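Long-range contacts in endoglucanase, family GH5 (PDB 6GL0), which probably hydrolyses beta-linked glucans such as mixed-linked glucan, as a GH5 enzyme from a marine bacterium, and binds a cellotriose: residues Asn2-Ala7 and Gly136-Phe141; Lys54-Pro59 and Met94-Asn99; Pro59-Phe64 and Ile100-Thr105. The protein carries 1 engineered substitution. All coordinates share one frame; numbering follows the deposited sequence.

The three contacts follow one sector of a closed eight-stranded parallel TIM barrel from its N-terminal mouth to the sugar-binding end. Contact 1 ties the chain start to the turn leading into strand 139-142; contact 2 pairs strands 55-58 and 95-99; contact 3 joins the loops that leave those two strands. Centres of contacts 1 and 2 lie about 13 Å apart, of 2 and 3 about 16 Å, and of 1 and 3 about 24 Å. Strands 95-99 and 139-142 are neighbours, linking contacts 1 and 2. Contacts 2 and 3 share P59, and their segments alternate in sequence between those of contact 1, so the strand pair passes into loops carrying H101 and H102 of the glycan pocket.

Contact 1. Residues Asn2-Ala7 and Gly136-Phe141; sequences NMREIA and GDYLIF
R4 and D137 form a side-on salt bridge that holds the chain start against the turn before strand 139-142. Along the R4 side chain, CB passes 3.6 Å from D137 OD2, and CG and CD stay near the same oxygen. A bend at chi3 (-78°) then swings NE round to D137 OD2, 2.9 Å away, on the syn side and close to the guanidinium plane. NH2 reaches D137 OD1 at 3.2 Å, but from above the carboxylate, since the two planes stand 61° apart; it also bonds to Y95 OH. The guanidinium lies flat on Y138 in an offset stack, planes 10° apart and centres 4.7 Å, its NH2 above the rim near CE1, while I6 CD1 rests against its opposite face. The backbone supports this grip: R4 N donates to D137 OD2 (3.0 Å), and D137 N donates to N2 O (3.2 Å). M3 SD lies alongside the aspartate, 3.8 Å from its CB. G136 begins a type I turn closed by L139 N to G136 O. With OD2 receiving both R4 N and R4 NE, the buried carboxylate has its rotation fixed; its charge is probably balanced by the arginine, which would favour the ionised form.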
# COMPACT_ATOMS: atom_id res chain seq x y z
N ASN A 2 9.09 -31.74 11.13
CA ASN A 2 9.92 -30.57 11.01
C ASN A 2 9.27 -29.16 11.01
O ASN A 2 8.25 -28.97 10.38
CB ASN A 2 10.73 -30.71 9.74
CG ASN A 2 11.89 -29.80 9.72
OD1 ASN A 2 12.77 -29.90 10.55
ND2 ASN A 2 11.88 -28.86 8.80
N MET A 3 9.89 -28.19 11.69
CA MET A 3 9.47 -26.80 11.73
C MET A 3 10.49 -25.84 11.10
O MET A 3 11.49 -25.53 11.70
CB MET A 3 9.33 -26.36 13.18
CG MET A 3 8.50 -27.29 14.03
SD MET A 3 6.79 -27.15 13.57
CE MET A 3 6.41 -25.56 14.24
N ARG A 4 10.18 -25.27 9.95
CA ARG A 4 11.08 -24.35 9.28
C ARG A 4 11.14 -22.94 9.86
O ARG A 4 10.31 -22.55 10.64
CB ARG A 4 10.67 -24.20 7.83
CG ARG A 4 10.60 -25.48 7.05
CD ARG A 4 9.79 -25.32 5.78
NE ARG A 4 8.36 -25.34 6.04
CZ ARG A 4 7.42 -25.17 5.13
NH1 ARG A 4 7.73 -24.94 3.89
NH2 ARG A 4 6.16 -25.22 5.47
N GLU A 5 12.20 -22.23 9.55
CA GLU A 5 12.30 -20.81 9.88
C GLU A 5 11.62 -20.14 8.70
O GLU A 5 12.22 -20.03 7.62
CB GLU A 5 13.76 -20.32 10.00
CG GLU A 5 14.60 -20.91 11.13
CD GLU A 5 14.29 -20.36 12.52
OE1 GLU A 5 15.03 -20.75 13.44
OE2 GLU A 5 13.35 -19.54 12.73
N ILE A 6 10.35 -19.76 8.87
CA ILE A 6 9.56 -19.27 7.73
C ILE A 6 8.55 -18.24 8.20
O ILE A 6 7.69 -18.52 9.03
CB ILE A 6 8.94 -20.46 6.93
CG1 ILE A 6 8.32 -19.97 5.62
CG2 ILE A 6 7.96 -21.28 7.78
CD1 ILE A 6 7.97 -21.07 4.65
N ALA A 7 8.68 -17.02 7.69
CA ALA A 7 7.77 -15.93 8.07
C ALA A 7 6.34 -16.19 7.49
O ALA A 7 6.20 -16.88 6.45
CB ALA A 7 8.31 -14.59 7.59
N GLY A 136 4.56 -31.47 12.31
CA GLY A 136 5.34 -30.39 11.74
C GLY A 136 4.47 -29.24 11.24
O GLY A 136 3.26 -29.20 11.47
N ASP A 137 5.11 -28.30 10.55
CA ASP A 137 4.49 -26.98 10.32
C ASP A 137 3.48 -26.95 9.17
O ASP A 137 2.91 -25.91 8.89
CB ASP A 137 5.58 -25.89 10.15
CG ASP A 137 6.47 -26.10 8.94
OD1 ASP A 137 6.27 -27.04 8.12
OD2 ASP A 137 7.39 -25.29 8.81
N TYR A 138 3.31 -28.07 8.48
CA TYR A 138 2.25 -28.25 7.53
C TYR A 138 0.89 -28.28 8.24
O TYR A 138 -0.13 -28.08 7.59
CB TYR A 138 2.50 -29.46 6.61
CG TYR A 138 3.52 -29.13 5.54
CD1 TYR A 138 4.91 -29.24 5.79
CD2 TYR A 138 3.13 -28.64 4.29
CE1 TYR A 138 5.86 -28.90 4.82
CE2 TYR A 138 4.07 -28.29 3.32
CZ TYR A 138 5.43 -28.44 3.58
OH TYR A 138 6.35 -28.10 2.62
N LEU A 139 0.87 -28.54 9.55
CA LEU A 139 -0.34 -28.56 10.32
C LEU A 139 -0.51 -27.21 11.00
O LEU A 139 0.35 -26.78 11.77
CB LEU A 139 -0.35 -29.69 11.35
CG LEU A 139 -1.61 -29.82 12.21
CD1 LEU A 139 -2.81 -30.16 11.35
CD2 LEU A 139 -1.44 -30.94 13.20
N ILE A 140 -1.66 -26.59 10.73
CA ILE A 140 -2.00 -25.26 11.17
C ILE A 140 -3.24 -25.35 12.10
O ILE A 140 -4.16 -26.13 11.83
CB ILE A 140 -2.35 -24.40 9.93
CG1 ILE A 140 -1.16 -24.29 8.98
CG2 ILE A 140 -2.84 -23.01 10.31
CD1 ILE A 140 -1.55 -23.94 7.56
N PHE A 141 -3.27 -24.54 13.15
CA PHE A 141 -4.46 -24.39 13.96
C PHE A 141 -5.15 -23.07 13.63
O PHE A 141 -4.49 -22.02 13.49
CB PHE A 141 -4.18 -24.38 15.47
CG PHE A 141 -3.58 -25.64 16.03
CD1 PHE A 141 -3.90 -26.88 15.54
CD2 PHE A 141 -2.69 -25.55 17.10
CE1 PHE A 141 -3.33 -28.04 16.08
CE2 PHE A 141 -2.12 -26.70 17.64
CZ PHE A 141 -2.44 -27.94 17.14

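Contact 2. Residues Lys54-Pro59 and Met94-Asn99; sequences KTLRLP and MYVIIN
Four backbone hydrogen bonds join K54-L58 to Y95-I97 in parallel register, the strand axes 4.6 Å apart at 15°. Y95 N donates to K54 O (2.8 Å), L56 N to Y95 O, I97 N to L56 O and L58 N to I97 O. V96 CA adds a CH...O approach to L56 O of 3.1 Å. On one face of the sheet, T55 OG1 lies 3.6 Å from Y95 CB, while T55 CG2 reaches I97 CD1 at 3.9 Å. R57 CG packs against I97 CB on this same face. The other face is apolar: V96 CG2 touches L58 CB, and L58 CD2 meets I98 CG1. Ahead of the strand, the M94 chain turns at chi3 (68°) and lays CE along the T55-L56 backbone, 3.6 Å from T55 C and near L56 CB.

The next shell fixes the polar ends. R57 and N99 bring NH2 and ND2, both donors, to 3.3 Å with guanidinium and amide planes 84° apart; E142 OE2 reconciles them by receiving both. R57 NH1 is further held by N20, T55 OG1 bonds to M15 O, and Y95 OH to D14. N99 OD1 takes V60 N while lying 3.2 Å from P59 CA.

These strands are the two arms of a beta-alpha-beta unit. Its helix 76-90 covers the L56, V96, L58 and I98 face through A89, L90, I85 and V82, whereas T55, R57 and I97 point into the barrel and meet I300 of strand 298-301; strand 139-142 flanks 95-99.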
# COMPACT_ATOMS: atom_id res chain seq x y z
N LYS A 54 -3.17 -27.28 -2.63
CA LYS A 54 -2.03 -27.49 -1.73
C LYS A 54 -2.44 -27.47 -0.22
O LYS A 54 -1.70 -27.95 0.64
CB LYS A 54 -0.98 -26.43 -2.06
CG LYS A 54 0.32 -26.46 -1.25
CD LYS A 54 1.09 -27.79 -1.42
CE LYS A 54 2.43 -27.70 -0.69
NZ LYS A 54 3.19 -28.97 -0.91
N THR A 55 -3.62 -26.92 0.07
CA THR A 55 -4.09 -26.80 1.43
C THR A 55 -5.45 -27.44 1.58
O THR A 55 -6.35 -27.23 0.75
CB THR A 55 -4.12 -25.32 1.83
OG1 THR A 55 -2.79 -24.83 1.81
CG2 THR A 55 -4.72 -25.14 3.22
N LEU A 56 -5.58 -28.26 2.62
CA LEU A 56 -6.89 -28.77 3.05
C LEU A 56 -7.28 -28.04 4.34
O LEU A 56 -6.53 -28.06 5.31
CB LEU A 56 -6.86 -30.29 3.28
CG LEU A 56 -8.18 -30.85 3.85
CD1 LEU A 56 -9.26 -30.92 2.76
CD2 LEU A 56 -7.98 -32.21 4.49
N ARG A 57 -8.44 -27.40 4.34
CA ARG A 57 -9.08 -26.93 5.57
C ARG A 57 -10.02 -28.03 6.00
O ARG A 57 -10.87 -28.50 5.21
CB ARG A 57 -9.84 -25.62 5.36
CG ARG A 57 -10.35 -25.03 6.64
CD ARG A 57 -10.41 -23.53 6.52
NE ARG A 57 -11.08 -22.82 7.61
CZ ARG A 57 -12.41 -22.62 7.70
NH1 ARG A 57 -13.23 -23.12 6.81
NH2 ARG A 57 -12.91 -21.90 8.71
N LEU A 58 -9.84 -28.42 7.26
CA LEU A 58 -10.55 -29.49 7.94
C LEU A 58 -11.35 -28.86 9.08
O LEU A 58 -10.91 -28.90 10.24
CB LEU A 58 -9.53 -30.49 8.51
CG LEU A 58 -10.04 -31.70 9.35
CD1 LEU A 58 -11.17 -32.42 8.68
CD2 LEU A 58 -8.88 -32.67 9.59
N PRO A 59 -12.49 -28.24 8.78
CA PRO A 59 -13.28 -27.66 9.86
C PRO A 59 -13.88 -28.75 10.79
O PRO A 59 -14.31 -29.81 10.31
CB PRO A 59 -14.37 -26.91 9.11
CG PRO A 59 -14.57 -27.74 7.87
CD PRO A 59 -13.22 -28.21 7.50
N MET A 94 0.23 -31.85 1.70
CA MET A 94 -0.59 -30.67 1.76
C MET A 94 -0.56 -30.09 3.12
O MET A 94 -0.25 -30.74 4.07
CB MET A 94 -2.04 -31.00 1.49
CG MET A 94 -2.34 -31.78 0.24
SD MET A 94 -4.07 -32.21 0.14
CE MET A 94 -4.81 -30.62 -0.09
N TYR A 95 -0.78 -28.81 3.18
CA TYR A 95 -1.03 -28.17 4.47
C TYR A 95 -2.41 -28.62 4.95
O TYR A 95 -3.28 -29.01 4.15
CB TYR A 95 -1.00 -26.66 4.36
CG TYR A 95 0.34 -26.09 4.12
CD1 TYR A 95 0.86 -25.99 2.83
CD2 TYR A 95 1.12 -25.62 5.18
CE1 TYR A 95 2.12 -25.44 2.60
CE2 TYR A 95 2.39 -25.07 4.96
CZ TYR A 95 2.88 -24.99 3.68
OH TYR A 95 4.11 -24.46 3.47
N VAL A 96 -2.61 -28.58 6.25
CA VAL A 96 -3.92 -28.87 6.81
C VAL A 96 -4.22 -27.96 7.96
O VAL A 96 -3.39 -27.74 8.81
CB VAL A 96 -4.11 -30.34 7.09
CG1 VAL A 96 -3.01 -30.83 7.96
CG2 VAL A 96 -5.46 -30.61 7.69
N ILE A 97 -5.43 -27.39 7.91
CA ILE A 97 -5.91 -26.47 8.91
C ILE A 97 -7.01 -27.17 9.72
O ILE A 97 -7.98 -27.61 9.16
CB ILE A 97 -6.54 -25.23 8.27
CG1 ILE A 97 -5.50 -24.45 7.48
CG2 ILE A 97 -7.20 -24.37 9.35
CD1 ILE A 97 -6.10 -23.47 6.48
N ILE A 98 -6.84 -27.20 11.03
CA ILE A 98 -7.83 -27.72 11.97
C ILE A 98 -8.36 -26.56 12.80
O ILE A 98 -7.58 -25.78 13.34
CB ILE A 98 -7.19 -28.75 12.93
CG1 ILE A 98 -6.82 -29.98 12.12
CG2 ILE A 98 -8.17 -29.18 14.01
CD1 ILE A 98 -6.04 -31.03 12.90
N ASN A 99 -9.68 -26.49 12.93
CA ASN A 99 -10.32 -25.43 13.69
C ASN A 99 -11.33 -25.86 14.75
O ASN A 99 -11.53 -27.06 14.99
CB ASN A 99 -10.92 -24.40 12.71
CG ASN A 99 -12.28 -24.77 12.17
OD1 ASN A 99 -12.86 -25.83 12.46
ND2 ASN A 99 -12.83 -23.85 11.37

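Contact 3. Residues Pro59-Phe64 and Ile100-Thr105; sequences PVTWKF and IHHDET. With GLC (alpha-D-glucopyranose), chain D; BGC (beta-D-glucopyranose), chain B.
This is a buried loop-to-loop contact at the C-terminal end of the TIM barrel, where the segments leaving strands 55-58 and 95-99 meet beside the glycan pocket. H101 N donates to V60 O (2.8 Å), approaching from above the carbonyl plane. T61 OG1 receives H102 N at 2.8 Å and also bonds to D26 O. H102 is the centre of an inverse gamma turn.

D103 turns its carboxylate back to the other loop: OD2 accepts W62 N through its syn lone pair, nearly straight at 176°, while OD1 bonds to W106 NE1. The W62 ring and the carboxylate are only 27° apart, with OD2 at the indole edge, 3.5 Å from CD1. Losing the carboxylate to an alanine here is likely to strip W62 N and W106 NE1 of their acceptors and let the loop at W62 shift. V60 CG1 covers one face of the indole, I100 CG1 packs 3.8 Å from W62 CD1, and NE1 is held by N99 O.

Both histidines belong to the glycan pocket. The H102 ring has H101 CD2 centred over one face, 3.4 Å above the plane, and its CE1 comes 3.0 Å from O3 of the bound alpha-glucose. P59 CB comes 3.3 Å from H101 ND1, a nitrogen bonded to N99 ND2. The CG of H101 lies roughly opposite the backbone N (chi1 -152°), which sends the ring toward the glucose, where NE2 hydrogen-bonds to the same O3 at 3.0 Å.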
# COMPACT_ATOMS: atom_id res chain seq x y z
N PRO A 59 -12.49 -28.24 8.78
CA PRO A 59 -13.28 -27.66 9.86
C PRO A 59 -13.88 -28.75 10.79
O PRO A 59 -14.31 -29.81 10.31
CB PRO A 59 -14.37 -26.91 9.11
CG PRO A 59 -14.57 -27.74 7.87
CD PRO A 59 -13.22 -28.21 7.50
N VAL A 60 -13.91 -28.49 12.10
CA VAL A 60 -14.38 -29.46 13.10
C VAL A 60 -15.26 -28.78 14.10
O VAL A 60 -14.88 -27.80 14.72
CB VAL A 60 -13.22 -30.15 13.86
CG1 VAL A 60 -13.75 -31.20 14.84
CG2 VAL A 60 -12.26 -30.81 12.88
N THR A 61 -16.43 -29.35 14.29
CA THR A 61 -17.35 -28.90 15.32
C THR A 61 -17.16 -29.90 16.46
O THR A 61 -17.29 -31.10 16.26
CB THR A 61 -18.79 -28.90 14.82
OG1 THR A 61 -18.97 -27.79 13.95
CG2 THR A 61 -19.74 -28.76 15.96
N TRP A 62 -16.82 -29.38 17.62
CA TRP A 62 -16.48 -30.19 18.78
C TRP A 62 -17.59 -30.42 19.81
O TRP A 62 -17.48 -31.35 20.61
CB TRP A 62 -15.25 -29.62 19.47
CG TRP A 62 -14.07 -29.42 18.55
CD1 TRP A 62 -13.83 -28.35 17.77
CD2 TRP A 62 -12.98 -30.31 18.34
NE1 TRP A 62 -12.67 -28.51 17.08
CE2 TRP A 62 -12.13 -29.71 17.41
CE3 TRP A 62 -12.65 -31.58 18.83
CZ2 TRP A 62 -10.98 -30.32 16.96
CZ3 TRP A 62 -11.50 -32.17 18.40
CH2 TRP A 62 -10.68 -31.55 17.46
N LYS A 63 -18.69 -29.69 19.70
CA LYS A 63 -19.75 -29.69 20.71
C LYS A 63 -20.28 -31.06 21.12
O LYS A 63 -20.35 -31.35 22.28
CB LYS A 63 -20.92 -28.85 20.23
CG LYS A 63 -22.06 -28.74 21.21
CD LYS A 63 -23.35 -28.42 20.52
CE LYS A 63 -24.49 -28.29 21.51
NZ LYS A 63 -24.85 -29.61 22.09
N PHE A 64 -20.59 -31.92 20.17
CA PHE A 64 -21.15 -33.24 20.46
C PHE A 64 -20.19 -34.26 21.04
O PHE A 64 -20.59 -35.36 21.36
CB PHE A 64 -21.83 -33.80 19.22
CG PHE A 64 -22.96 -32.97 18.76
CD1 PHE A 64 -24.20 -33.13 19.32
CD2 PHE A 64 -22.77 -32.00 17.81
CE1 PHE A 64 -25.24 -32.34 18.93
CE2 PHE A 64 -23.80 -31.20 17.41
CZ PHE A 64 -25.05 -31.37 17.96
N ILE A 100 -11.92 -24.83 15.40
CA ILE A 100 -13.17 -24.92 16.12
C ILE A 100 -14.23 -24.22 15.25
O ILE A 100 -14.09 -23.01 14.96
CB ILE A 100 -13.08 -24.27 17.50
CG1 ILE A 100 -12.15 -25.05 18.41
CG2 ILE A 100 -14.48 -24.15 18.15
CD1 ILE A 100 -12.05 -24.48 19.82
N HIS A 101 -15.27 -24.98 14.85
CA HIS A 101 -16.24 -24.56 13.82
C HIS A 101 -17.60 -24.19 14.44
O HIS A 101 -17.69 -23.10 15.00
CB HIS A 101 -16.35 -25.56 12.67
CG HIS A 101 -16.74 -24.94 11.38
ND1 HIS A 101 -15.82 -24.33 10.54
CD2 HIS A 101 -17.94 -24.85 10.75
CE1 HIS A 101 -16.45 -23.88 9.46
NE2 HIS A 101 -17.73 -24.20 9.55
N HIS A 102 -18.66 -25.02 14.33
CA HIS A 102 -20.02 -24.58 14.71
C HIS A 102 -20.26 -24.80 16.21
O HIS A 102 -21.20 -25.51 16.59
CB HIS A 102 -21.12 -25.34 13.95
CG HIS A 102 -21.17 -25.07 12.50
ND1 HIS A 102 -21.19 -23.78 11.98
CD2 HIS A 102 -21.28 -25.91 11.44
CE1 HIS A 102 -21.29 -23.85 10.67
NE2 HIS A 102 -21.37 -25.14 10.32
N ASP A 103 -19.45 -24.14 17.02
CA ASP A 103 -19.40 -24.29 18.46
C ASP A 103 -19.81 -23.00 19.20
O ASP A 103 -19.53 -22.82 20.41
CB ASP A 103 -17.97 -24.71 18.87
CG ASP A 103 -17.72 -26.19 18.62
OD1 ASP A 103 -18.41 -27.00 19.26
OD2 ASP A 103 -16.85 -26.55 17.80
N GLU A 104 -20.57 -22.15 18.50
CA GLU A 104 -20.98 -20.86 19.06
C GLU A 104 -21.97 -20.99 20.24
O GLU A 104 -22.09 -20.05 21.02
CB GLU A 104 -21.59 -19.95 17.98
CG GLU A 104 -20.61 -19.58 16.86
CD GLU A 104 -20.51 -20.61 15.73
OE1 GLU A 104 -21.26 -21.62 15.74
OE2 GLU A 104 -19.70 -20.38 14.81
N THR A 105 -22.63 -22.13 20.39
CA THR A 105 -23.55 -22.32 21.53
C THR A 105 -22.84 -22.27 22.90
O THR A 105 -23.43 -21.83 23.85
CB THR A 105 -24.42 -23.57 21.40
OG1 THR A 105 -23.62 -24.73 21.13
CG2 THR A 105 -25.41 -23.36 20.25
C1 GLC D . -19.17 -20.07 6.49
C2 GLC D . -19.40 -21.19 7.51
C3 GLC D . -19.80 -22.50 6.87
C4 GLC D . -20.98 -22.25 5.95
C5 GLC D . -20.53 -21.25 4.91
C6 GLC D . -21.59 -20.90 3.87
O1 GLC D . -17.94 -20.20 5.76
O2 GLC D . -18.17 -21.34 8.23
O3 GLC D . -20.14 -23.43 7.88
O4 GLC D . -21.37 -23.46 5.31
O5 GLC D . -20.24 -20.06 5.59
O6 GLC D . -22.73 -20.37 4.53
C2 BGC B . -23.03 -24.93 4.55
C3 BGC B . -24.50 -25.29 4.68
C4 BGC B . -24.90 -25.53 6.12
C5 BGC B . -24.43 -24.35 6.94
C6 BGC B . -24.63 -24.58 8.43
C1 BGC B . -22.75 -23.72 5.41
O2 BGC B . -22.74 -24.63 3.21
O3 BGC B . -24.76 -26.40 3.85
O4 BGC B . -26.32 -25.60 6.22
O5 BGC B . -23.08 -24.01 6.73
O6 BGC B . -24.65 -23.33 9.11